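Local structure of bifunctional GH43-CE protein (Bacteroides eggerthii, 6MLY) at residues Phe401-Gly406 and Thr480-Met485; Leu330-Asn335 and Leu370-Ile375; Asn423-Thr428 and Asn473-Gln478. The protein probably degrades arabinoxylan, pairing a family 43 glycoside hydrolase module of likely beta-xylosidase activity with a carbohydrate esterase module. All coordinates share one frame; numbering follows the deposited sequence.

Overall arrangement
Following the chain from the N terminus, contact 2 comes first: it closes the loop between 330-335 and 370-375 and pairs two strands of the eight-stranded sheet. Contact 1 opens only afterwards, bringing the turn at 401-406 against the loop 480-485 that precedes strand 488-491 of that sheet. Contact 3 falls wholly within this second, longer loop and joins 423-428, at the end of a strand of the same sheet, to 473-478 on the edge strand of the seven-stranded sheet. Contact 1 touches both others, through Phe401 and Asn335 and through Lys404 and Gln478, whereas contacts 2 and 3 do not meet. All three lie in the concanavalin A-like domain.

Contact 1: residues Phe401-Gly406 and Thr480-Met485; sequences FQRKYG and TMPHFM
His483 laid over the backbone of Gln402 and Arg403 makes this a loop-to-loop packing contact, between the turn joining strands 395-401 and 406-411 and the loop that leads into strand 488-491. Arg403 N lies 3.1 Å above the plane of the His483 ring, displaced toward its rim. On the same face, Arg403 CB makes a CH-pi contact, 4.2 Å from the ring centroid and 21° off its normal. Gln402 CG, anti to the backbone N (chi1 -152°), comes to 3.4 Å from His483 CD2, and the Phe401 ring approaches obliquely with the planes 36° apart. Tyr91 also stacks on the histidine. An alanine in place of His483 would probably open a gap over Arg403 N and CB and beside Phe401, and leave Tyr91 without its stacking partner.

Thr480 shapes the other loop: its OG1 donates to Pro482 O at 2.8 Å, on a lone pair in the carbonyl plane. Pro482 CG meets Arg403 NH1 at the guanidinium edge, 3.8 Å away, and Thr480 CG2 lies 4.0 Å from Lys404 CD, whose NZ is hydrogen-bonded to Gln478 OE1. Phe484 points away, its side chain about 9 Å from that of Asp143, a predicted catalytic-site residue. Chemically, then, the loops meet through a ring laid over backbone and a CH-pi contact, while the bond from Thr480 to Pro482 O is internal to its own loop.

Contact 2: residues Leu330-Asn335 and Leu370-Ile375; sequences LVWQWN and LTQRTI
Leu370 spreads its two methyl groups over two indole rings, Trp332 and Trp334, and these CH-pi contacts carry much of the side-chain packing. Its CD1 sits 3.5 Å from the centroid of the Trp334 six-membered ring and only 2° off the normal, squarely over the centre. CD2 lies 3.7 Å from the corresponding centroid of Trp332, nearer the rim. Anti to the backbone N (chi1 -172°), Leu370 CG comes to 3.3 Å from Trp332 CE3. The opposite face of Trp332 is taken by Gln372, whose CG is 3.9 Å from the six-membered ring centroid, so the indole is held between an aliphatic branch and an amide chain. Polar ends are tied outside: Trp332 NE1 to Asp317, Gln372 NE2 to the carbonyl of Ala315.

Backbone bonding supplies the second kind of interaction. Gln333 N donates to Thr371 O at 3.0 Å, and the return bond from Thr371 N to Gln333 O, 3.1 Å long, is weak. Trp334 and Leu370 follow as a non-hydrogen-bonded antiparallel pair.

The strand directions differ by 119°, well short of antiparallel, so the pair is strongly splayed. Strand 333-335 also pairs with 51-52; the arrangement is consistent with an antiparallel concanavalin A-like sheet extended by that short strand, from the family 43 hydrolase range.

Contact 3: residues Asn423-Thr428 and Asn473-Gln478; sequences NGENET and NVLKMQ
Asn423 and Glu425, brought together by an Asx turn, clamp this loop onto strand 469-476 at one side of the concanavalin A-like beta sandwich. The loop 423-428 follows strand 418-423 of one sheet, whereas 473-478 runs along the edge strand of the other, so the contact bridges the two sheets. The turn is defined by Asn423 OD1, which accepts from Glu425 N at 3.0 Å.

The tight part is a short chain of polar bonds. Asn423 CG is anti to the backbone N (chi1 -180°), which carries the amide toward Asn473. Asn423 ND2 donates to Glu425 OE2 over 3.2 Å, nearly straight at 171° and with the acceptor in the amide plane. The same nitrogen, Asn423 ND2, reaches across to Asn473 OD1, also at 3.2 Å, but here it stands above the acceptor's carbonyl plane, and the two amide planes are 76° apart. Three bonds thus hold the rotation of the Asn423 amide: Glu425 N on its oxygen, Glu425 OE2 and Asn473 OD1 on its nitrogen. Lys476 N donates to Glu425 OE2 at 2.6 Å, so this oxygen is gripped by two donors, Lys476 N and Asn423 ND2, from opposite faces of the carboxylate. Beside these bonds Leu475 CD1 packs against Glu425 CG at 3.8 Å, the side chains sliding past each other in opposite directions.

Toward solvent the contact slackens. Lys476 is the centre of an inverse gamma turn, closed by a weak bond from Met477 N to Leu475 O. It lays its CB beside the carboxylate, 3.4 Å from Glu425 OE1, yet Lys476 NZ ends 6.9 Å from that same Glu425 OE1 and makes a long, weak ion pair with Asp521 OD2.

Contact 1: residues Phe401-Gly406 and Thr480-Met485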
loop_
_atom_site.group_PDB
_atom_site.type_symbol
_atom_site.label_atom_id
_atom_site.label_comp_id
_atom_site.label_asym_id
_atom_site.label_seq_id
_atom_site.Cartn_x
_atom_site.Cartn_y
_atom_site.Cartn_z
ATOM N N PHE A 401 1.160 -4.894 6.948
ATOM C CA PHE A 401 0.784 -4.943 8.356
ATOM C C PHE A 401 1.351 -3.750 9.137
ATOM O O PHE A 401 2.565 -3.593 9.261
ATOM C CB PHE A 401 1.244 -6.270 8.963
ATOM C CG PHE A 401 0.889 -6.443 10.417
ATOM C CD1 PHE A 401 -0.373 -6.882 10.790
ATOM C CD2 PHE A 401 1.817 -6.168 11.412
ATOM C CE1 PHE A 401 -0.702 -7.038 12.127
ATOM C CE2 PHE A 401 1.490 -6.328 12.750
ATOM C CZ PHE A 401 0.234 -6.764 13.106
ATOM N N GLN A 402 0.436 -2.914 9.643
ATOM C CA GLN A 402 0.669 -2.052 10.803
ATOM C C GLN A 402 -0.684 -1.771 11.480
ATOM O O GLN A 402 -1.555 -2.637 11.481
ATOM C CB GLN A 402 1.437 -0.787 10.413
ATOM C CG GLN A 402 2.274 -0.241 11.564
ATOM C CD GLN A 402 2.844 1.122 11.270
ATOM O OE1 GLN A 402 3.515 1.324 10.264
ATOM N NE2 GLN A 402 2.589 2.068 12.157
ATOM N N ARG A 403 -0.852 -0.586 12.083
ATOM C CA ARG A 403 -2.105 -0.196 12.715
ATOM C C ARG A 403 -3.152 0.001 11.619
ATOM O O ARG A 403 -4.247 -0.542 11.699
ATOM C CB ARG A 403 -1.937 1.093 13.523
ATOM C CG ARG A 403 -3.227 1.631 14.126
ATOM C CD ARG A 403 -3.074 3.070 14.579
ATOM N NE ARG A 403 -4.149 3.491 15.470
ATOM C CZ ARG A 403 -4.116 3.407 16.798
ATOM N NH1 ARG A 403 -3.032 2.959 17.414
ATOM N NH2 ARG A 403 -5.167 3.778 17.507
ATOM N N LYS A 404 -2.772 0.799 10.616
ATOM C CA LYS A 404 -3.522 0.996 9.395
ATOM C C LYS A 404 -3.070 -0.053 8.375
ATOM O O LYS A 404 -2.259 0.235 7.498
ATOM C CB LYS A 404 -3.309 2.427 8.896
ATOM C CG LYS A 404 -3.739 3.495 9.890
ATOM C CD LYS A 404 -3.973 4.850 9.272
ATOM C CE LYS A 404 -4.573 5.834 10.253
ATOM N NZ LYS A 404 -4.672 7.189 9.664
ATOM N N TYR A 405 -3.624 -1.264 8.514
ATOM C CA TYR A 405 -3.192 -2.455 7.777
ATOM C C TYR A 405 -4.069 -2.657 6.541
ATOM O O TYR A 405 -5.054 -1.948 6.357
ATOM C CB TYR A 405 -3.264 -3.700 8.667
ATOM C CG TYR A 405 -4.606 -3.950 9.307
ATOM C CD1 TYR A 405 -4.846 -3.577 10.619
ATOM C CD2 TYR A 405 -5.640 -4.558 8.610
ATOM C CE1 TYR A 405 -6.074 -3.798 11.221
ATOM C CE2 TYR A 405 -6.874 -4.788 9.199
ATOM C CZ TYR A 405 -7.093 -4.407 10.512
ATOM O OH TYR A 405 -8.297 -4.622 11.118
ATOM N N GLY A 406 -3.696 -3.651 5.724
ATOM C CA GLY A 406 -4.497 -4.138 4.608
ATOM C C GLY A 406 -4.369 -5.643 4.461
ATOM O O GLY A 406 -3.266 -6.154 4.374
ATOM N N THR A 480 2.336 5.298 11.150
ATOM C CA THR A 480 1.695 5.710 12.402
ATOM C C THR A 480 2.533 5.209 13.586
ATOM O O THR A 480 3.371 4.318 13.426
ATOM C CB THR A 480 0.242 5.211 12.451
ATOM O OG1 THR A 480 0.213 3.783 12.476
ATOM C CG2 THR A 480 -0.580 5.673 11.265
ATOM N N MET A 481 2.295 5.798 14.765
ATOM C CA MET A 481 2.975 5.432 16.023
ATOM C C MET A 481 1.928 5.317 17.130
ATOM O O MET A 481 1.436 6.338 17.605
ATOM C CB MET A 481 4.021 6.482 16.422
ATOM N N PRO A 482 1.579 4.088 17.547
ATOM C CA PRO A 482 2.147 2.824 17.093
ATOM C C PRO A 482 1.766 2.518 15.646
ATOM O O PRO A 482 0.921 3.213 15.086
ATOM C CB PRO A 482 1.570 1.757 18.045
ATOM C CG PRO A 482 0.463 2.456 18.788
ATOM C CD PRO A 482 0.888 3.905 18.824
ATOM N N HIS A 483 2.364 1.478 15.037
ATOM C CA HIS A 483 3.252 0.513 15.675
ATOM C C HIS A 483 4.716 0.987 15.693
ATOM O O HIS A 483 5.588 0.244 16.160
ATOM C CB HIS A 483 3.144 -0.854 14.971
ATOM C CG HIS A 483 1.770 -1.443 14.936
ATOM N ND1 HIS A 483 0.809 -1.164 15.893
ATOM C CD2 HIS A 483 1.199 -2.324 14.084
ATOM C CE1 HIS A 483 -0.298 -1.831 15.614
ATOM N NE2 HIS A 483 -0.084 -2.552 14.509
ATOM N N PHE A 484 4.996 2.190 15.170
ATOM C CA PHE A 484 6.350 2.804 15.213
ATOM C C PHE A 484 7.351 1.943 14.426
ATOM O O PHE A 484 8.556 1.950 14.707
ATOM C CB PHE A 484 6.818 2.984 16.663
ATOM C CG PHE A 484 7.789 4.112 16.921
ATOM C CD1 PHE A 484 8.014 4.545 18.219
ATOM C CD2 PHE A 484 8.477 4.746 15.892
ATOM C CE1 PHE A 484 8.905 5.573 18.486
ATOM C CE2 PHE A 484 9.362 5.779 16.159
ATOM C CZ PHE A 484 9.575 6.190 17.455
ATOM N N MET A 485 6.837 1.221 13.425
ATOM C CA MET A 485 7.594 0.250 12.662
ATOM C C MET A 485 7.191 0.369 11.190
ATOM O O MET A 485 6.140 0.927 10.875
ATOM C CB MET A 485 7.296 -1.162 13.173
ATOM C CG MET A 485 8.198 -2.235 12.599
ATOM S SD MET A 485 7.687 -3.884 13.122
ATOM C CE MET A 485 8.025 -3.782 14.878
#

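Contact 2: residues Leu330-Asn335 and Leu370-Ile375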
loop_
_atom_site.group_PDB
_atom_site.type_symbol
_atom_site.label_atom_id
_atom_site.label_comp_id
_atom_site.label_asym_id
_atom_site.label_seq_id
_atom_site.Cartn_x
_atom_site.Cartn_y
_atom_site.Cartn_z
ATOM N N LEU A 330 16.377 -16.330 9.210
ATOM C CA LEU A 330 16.479 -15.188 10.120
ATOM C C LEU A 330 15.586 -14.038 9.629
ATOM O O LEU A 330 15.107 -13.235 10.435
ATOM C CB LEU A 330 17.948 -14.764 10.225
ATOM C CG LEU A 330 18.875 -15.799 10.859
ATOM C CD1 LEU A 330 20.312 -15.575 10.423
ATOM C CD2 LEU A 330 18.759 -15.781 12.378
ATOM N N VAL A 331 15.356 -13.984 8.310
ATOM C CA VAL A 331 14.524 -12.943 7.676
ATOM C C VAL A 331 13.134 -12.904 8.329
ATOM O O VAL A 331 12.465 -11.860 8.282
ATOM C CB VAL A 331 14.409 -13.142 6.152
ATOM C CG1 VAL A 331 15.753 -13.025 5.449
ATOM C CG2 VAL A 331 13.733 -14.457 5.802
ATOM N N TRP A 332 12.714 -14.031 8.923
ATOM C CA TRP A 332 11.416 -14.171 9.586
ATOM C C TRP A 332 11.484 -13.662 11.030
ATOM O O TRP A 332 12.434 -13.964 11.762
ATOM C CB TRP A 332 10.946 -15.629 9.561
ATOM C CG TRP A 332 10.547 -16.143 8.209
ATOM C CD1 TRP A 332 11.174 -17.115 7.488
ATOM C CD2 TRP A 332 9.412 -15.737 7.428
ATOM N NE1 TRP A 332 10.514 -17.340 6.314
ATOM C CE2 TRP A 332 9.428 -16.511 6.248
ATOM C CE3 TRP A 332 8.390 -14.797 7.601
ATOM C CZ2 TRP A 332 8.460 -16.372 5.253
ATOM C CZ3 TRP A 332 7.429 -14.662 6.619
ATOM C CH2 TRP A 332 7.471 -15.438 5.461
ATOM N N GLN A 333 10.454 -12.893 11.415
ATOM C CA GLN A 333 10.174 -12.510 12.802
ATOM C C GLN A 333 8.648 -12.500 12.993
ATOM O O GLN A 333 7.924 -11.956 12.161
ATOM C CB GLN A 333 10.758 -11.132 13.153
ATOM C CG GLN A 333 12.147 -10.842 12.585
ATOM C CD GLN A 333 12.695 -9.506 13.035
ATOM O OE1 GLN A 333 12.200 -8.904 13.983
ATOM N NE2 GLN A 333 13.735 -9.026 12.365
ATOM N N TRP A 334 8.174 -13.090 14.098
ATOM C CA TRP A 334 6.759 -13.084 14.471
ATOM C C TRP A 334 6.360 -11.708 15.015
ATOM O O TRP A 334 7.202 -10.924 15.430
ATOM C CB TRP A 334 6.456 -14.166 15.515
ATOM C CG TRP A 334 6.870 -15.552 15.129
ATOM C CD1 TRP A 334 8.061 -16.159 15.401
ATOM C CD2 TRP A 334 6.076 -16.528 14.434
ATOM N NE1 TRP A 334 8.068 -17.437 14.911
ATOM C CE2 TRP A 334 6.865 -17.692 14.315
ATOM C CE3 TRP A 334 4.783 -16.535 13.903
ATOM C CZ2 TRP A 334 6.404 -18.843 13.681
ATOM C CZ3 TRP A 334 4.329 -17.674 13.279
ATOM C CH2 TRP A 334 5.129 -18.811 13.170
ATOM N N ASN A 335 5.052 -11.441 15.014
ATOM C CA ASN A 335 4.453 -10.306 15.705
ATOM C C ASN A 335 4.153 -10.734 17.145
ATOM O O ASN A 335 3.273 -11.576 17.364
ATOM C CB ASN A 335 3.182 -9.831 14.999
ATOM C CG ASN A 335 2.428 -8.757 15.757
ATOM O OD1 ASN A 335 3.028 -7.900 16.405
ATOM N ND2 ASN A 335 1.107 -8.783 15.653
ATOM N N LEU A 370 3.253 -14.064 10.963
ATOM C CA LEU A 370 4.642 -14.267 10.521
ATOM C C LEU A 370 5.018 -13.169 9.518
ATOM O O LEU A 370 4.230 -12.870 8.637
ATOM C CB LEU A 370 4.726 -15.655 9.878
ATOM C CG LEU A 370 6.126 -16.146 9.518
ATOM C CD1 LEU A 370 6.952 -16.416 10.769
ATOM C CD2 LEU A 370 6.056 -17.388 8.643
ATOM N N THR A 371 6.218 -12.583 9.647
ATOM C CA THR A 371 6.531 -11.344 8.918
ATOM C C THR A 371 7.980 -11.281 8.417
ATOM O O THR A 371 8.890 -11.832 9.025
ATOM C CB THR A 371 6.293 -10.113 9.800
ATOM O OG1 THR A 371 7.408 -10.004 10.684
ATOM C CG2 THR A 371 5.001 -10.180 10.584
ATOM N N GLN A 372 8.150 -10.575 7.293
ATOM C CA GLN A 372 9.413 -10.020 6.823
ATOM C C GLN A 372 9.208 -8.518 6.585
ATOM O O GLN A 372 8.083 -8.033 6.620
ATOM C CB GLN A 372 9.880 -10.702 5.537
ATOM C CG GLN A 372 10.094 -12.201 5.678
ATOM C CD GLN A 372 10.915 -12.786 4.553
ATOM O OE1 GLN A 372 11.661 -12.089 3.867
ATOM N NE2 GLN A 372 10.806 -14.090 4.371
ATOM N N ARG A 373 10.302 -7.788 6.345
ATOM C CA ARG A 373 10.248 -6.343 6.091
ATOM C C ARG A 373 9.696 -6.110 4.675
ATOM O O ARG A 373 9.735 -7.005 3.832
ATOM C CB ARG A 373 11.639 -5.714 6.274
ATOM C CG ARG A 373 12.176 -5.757 7.699
ATOM C CD ARG A 373 13.609 -5.256 7.807
ATOM N NE ARG A 373 14.120 -5.244 9.177
ATOM C CZ ARG A 373 14.677 -6.284 9.796
ATOM N NH1 ARG A 373 14.997 -7.372 9.120
ATOM N NH2 ARG A 373 14.900 -6.239 11.097
ATOM N N THR A 374 9.148 -4.916 4.435
ATOM C CA THR A 374 8.955 -4.418 3.083
ATOM C C THR A 374 10.243 -3.716 2.655
ATOM O O THR A 374 11.000 -3.254 3.503
ATOM C CB THR A 374 7.751 -3.475 2.983
ATOM O OG1 THR A 374 7.890 -2.443 3.956
ATOM C CG2 THR A 374 6.430 -4.189 3.176
ATOM N N ILE A 375 10.488 -3.652 1.347
ATOM C CA ILE A 375 11.722 -3.085 0.831
ATOM C C ILE A 375 11.385 -2.021 -0.215
ATOM O O ILE A 375 10.347 -2.098 -0.861
ATOM C CB ILE A 375 12.636 -4.192 0.271
ATOM C CG1 ILE A 375 12.058 -4.855 -0.980
ATOM C CG2 ILE A 375 12.946 -5.215 1.352
ATOM C CD1 ILE A 375 12.957 -5.910 -1.584
#

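Contact 3: residues Asn423-Thr428 and Asn473-Gln478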
loop_
_atom_site.group_PDB
_atom_site.type_symbol
_atom_site.label_atom_id
_atom_site.label_comp_id
_atom_site.label_asym_id
_atom_site.label_seq_id
_atom_site.Cartn_x
_atom_site.Cartn_y
_atom_site.Cartn_z
ATOM N N ASN A 423 -9.662 -3.216 4.226
ATOM C CA ASN A 423 -8.858 -1.998 4.338
ATOM C C ASN A 423 -9.075 -1.391 5.731
ATOM O O ASN A 423 -10.138 -0.838 6.011
ATOM C CB ASN A 423 -9.181 -1.000 3.224
ATOM C CG ASN A 423 -8.367 0.273 3.306
ATOM O OD1 ASN A 423 -8.378 0.955 4.327
ATOM N ND2 ASN A 423 -7.674 0.610 2.229
ATOM N N GLY A 424 -8.039 -1.483 6.578
ATOM C CA GLY A 424 -8.081 -1.033 7.974
ATOM C C GLY A 424 -7.430 0.326 8.195
ATOM O O GLY A 424 -7.009 0.619 9.312
ATOM N N GLU A 425 -7.361 1.158 7.144
ATOM C CA GLU A 425 -6.868 2.540 7.237
ATOM C C GLU A 425 -7.601 3.277 8.361
ATOM O O GLU A 425 -6.971 3.810 9.272
ATOM C CB GLU A 425 -7.084 3.307 5.932
ATOM C CG GLU A 425 -6.036 3.018 4.877
ATOM C CD GLU A 425 -6.137 3.902 3.646
ATOM O OE1 GLU A 425 -6.297 5.130 3.811
ATOM O OE2 GLU A 425 -6.053 3.358 2.528
ATOM N N ASN A 426 -8.936 3.301 8.263
ATOM C CA ASN A 426 -9.817 3.923 9.255
ATOM C C ASN A 426 -9.977 2.961 10.444
ATOM O O ASN A 426 -9.511 1.815 10.391
ATOM C CB ASN A 426 -11.156 4.328 8.625
ATOM C CG ASN A 426 -11.050 5.561 7.750
ATOM O OD1 ASN A 426 -11.051 6.686 8.249
ATOM N ND2 ASN A 426 -10.977 5.363 6.445
ATOM N N GLU A 427 -10.647 3.440 11.504
ATOM C CA GLU A 427 -10.697 2.756 12.811
ATOM C C GLU A 427 -11.306 1.358 12.639
ATOM O O GLU A 427 -10.673 0.359 12.984
ATOM C CB GLU A 427 -11.492 3.549 13.855
ATOM C CG GLU A 427 -11.174 5.035 13.901
ATOM C CD GLU A 427 -12.184 5.920 13.187
ATOM O OE1 GLU A 427 -12.670 5.525 12.099
ATOM O OE2 GLU A 427 -12.493 6.998 13.728
ATOM N N THR A 428 -12.532 1.305 12.104
ATOM C CA THR A 428 -13.210 0.044 11.830
ATOM C C THR A 428 -12.668 -0.535 10.525
ATOM O O THR A 428 -12.515 0.189 9.541
ATOM C CB THR A 428 -14.734 0.221 11.778
ATOM O OG1 THR A 428 -15.053 1.207 10.794
ATOM C CG2 THR A 428 -15.322 0.630 13.110
ATOM N N ASN A 473 -9.690 -2.036 -2.929
ATOM C CA ASN A 473 -9.129 -0.694 -3.132
ATOM C C ASN A 473 -7.610 -0.731 -2.896
ATOM O O ASN A 473 -7.021 -1.799 -2.656
ATOM C CB ASN A 473 -9.831 0.356 -2.258
ATOM C CG ASN A 473 -9.705 0.109 -0.768
ATOM O OD1 ASN A 473 -8.939 -0.747 -0.334
ATOM N ND2 ASN A 473 -10.463 0.847 0.027
ATOM N N VAL A 474 -6.987 0.447 -3.014
ATOM C CA VAL A 474 -5.586 0.674 -2.659
ATOM C C VAL A 474 -5.511 0.955 -1.154
ATOM O O VAL A 474 -6.400 1.596 -0.587
ATOM C CB VAL A 474 -4.975 1.832 -3.475
ATOM C CG1 VAL A 474 -5.536 3.190 -3.071
ATOM C CG2 VAL A 474 -3.461 1.854 -3.391
ATOM N N LEU A 475 -4.433 0.471 -0.525
ATOM C CA LEU A 475 -4.128 0.756 0.874
ATOM C C LEU A 475 -3.180 1.957 0.947
ATOM O O LEU A 475 -1.977 1.811 0.701
ATOM C CB LEU A 475 -3.491 -0.483 1.513
ATOM C CG LEU A 475 -3.081 -0.325 2.977
ATOM C CD1 LEU A 475 -4.311 -0.260 3.869
ATOM C CD2 LEU A 475 -2.154 -1.449 3.415
ATOM N N LYS A 476 -3.725 3.133 1.286
ATOM C CA LYS A 476 -2.910 4.333 1.525
ATOM C C LYS A 476 -2.142 4.161 2.842
ATOM O O LYS A 476 -2.611 4.578 3.901
ATOM C CB LYS A 476 -3.768 5.604 1.555
ATOM C CG LYS A 476 -4.373 6.020 0.220
ATOM C CD LYS A 476 -3.376 6.072 -0.919
ATOM C CE LYS A 476 -3.910 6.786 -2.144
ATOM N NZ LYS A 476 -3.992 8.253 -1.950
ATOM N N MET A 477 -0.963 3.536 2.746
ATOM C CA MET A 477 -0.102 3.263 3.889
ATOM C C MET A 477 0.265 4.587 4.576
ATOM O O MET A 477 0.618 5.553 3.900
ATOM C CB MET A 477 1.183 2.554 3.441
ATOM C CG MET A 477 0.967 1.128 2.968
ATOM S SD MET A 477 2.350 0.519 1.929
ATOM C CE MET A 477 2.406 -1.196 2.521
ATOM N N GLN A 478 0.153 4.623 5.910
ATOM C CA GLN A 478 0.669 5.731 6.718
ATOM C C GLN A 478 1.557 5.170 7.842
ATOM O O GLN A 478 1.219 4.160 8.485
ATOM C CB GLN A 478 -0.461 6.597 7.285
ATOM C CG GLN A 478 0.036 7.938 7.827
ATOM C CD GLN A 478 -0.933 8.660 8.735
ATOM O OE1 GLN A 478 -2.114 8.329 8.825
ATOM N NE2 GLN A 478 -0.429 9.670 9.424
#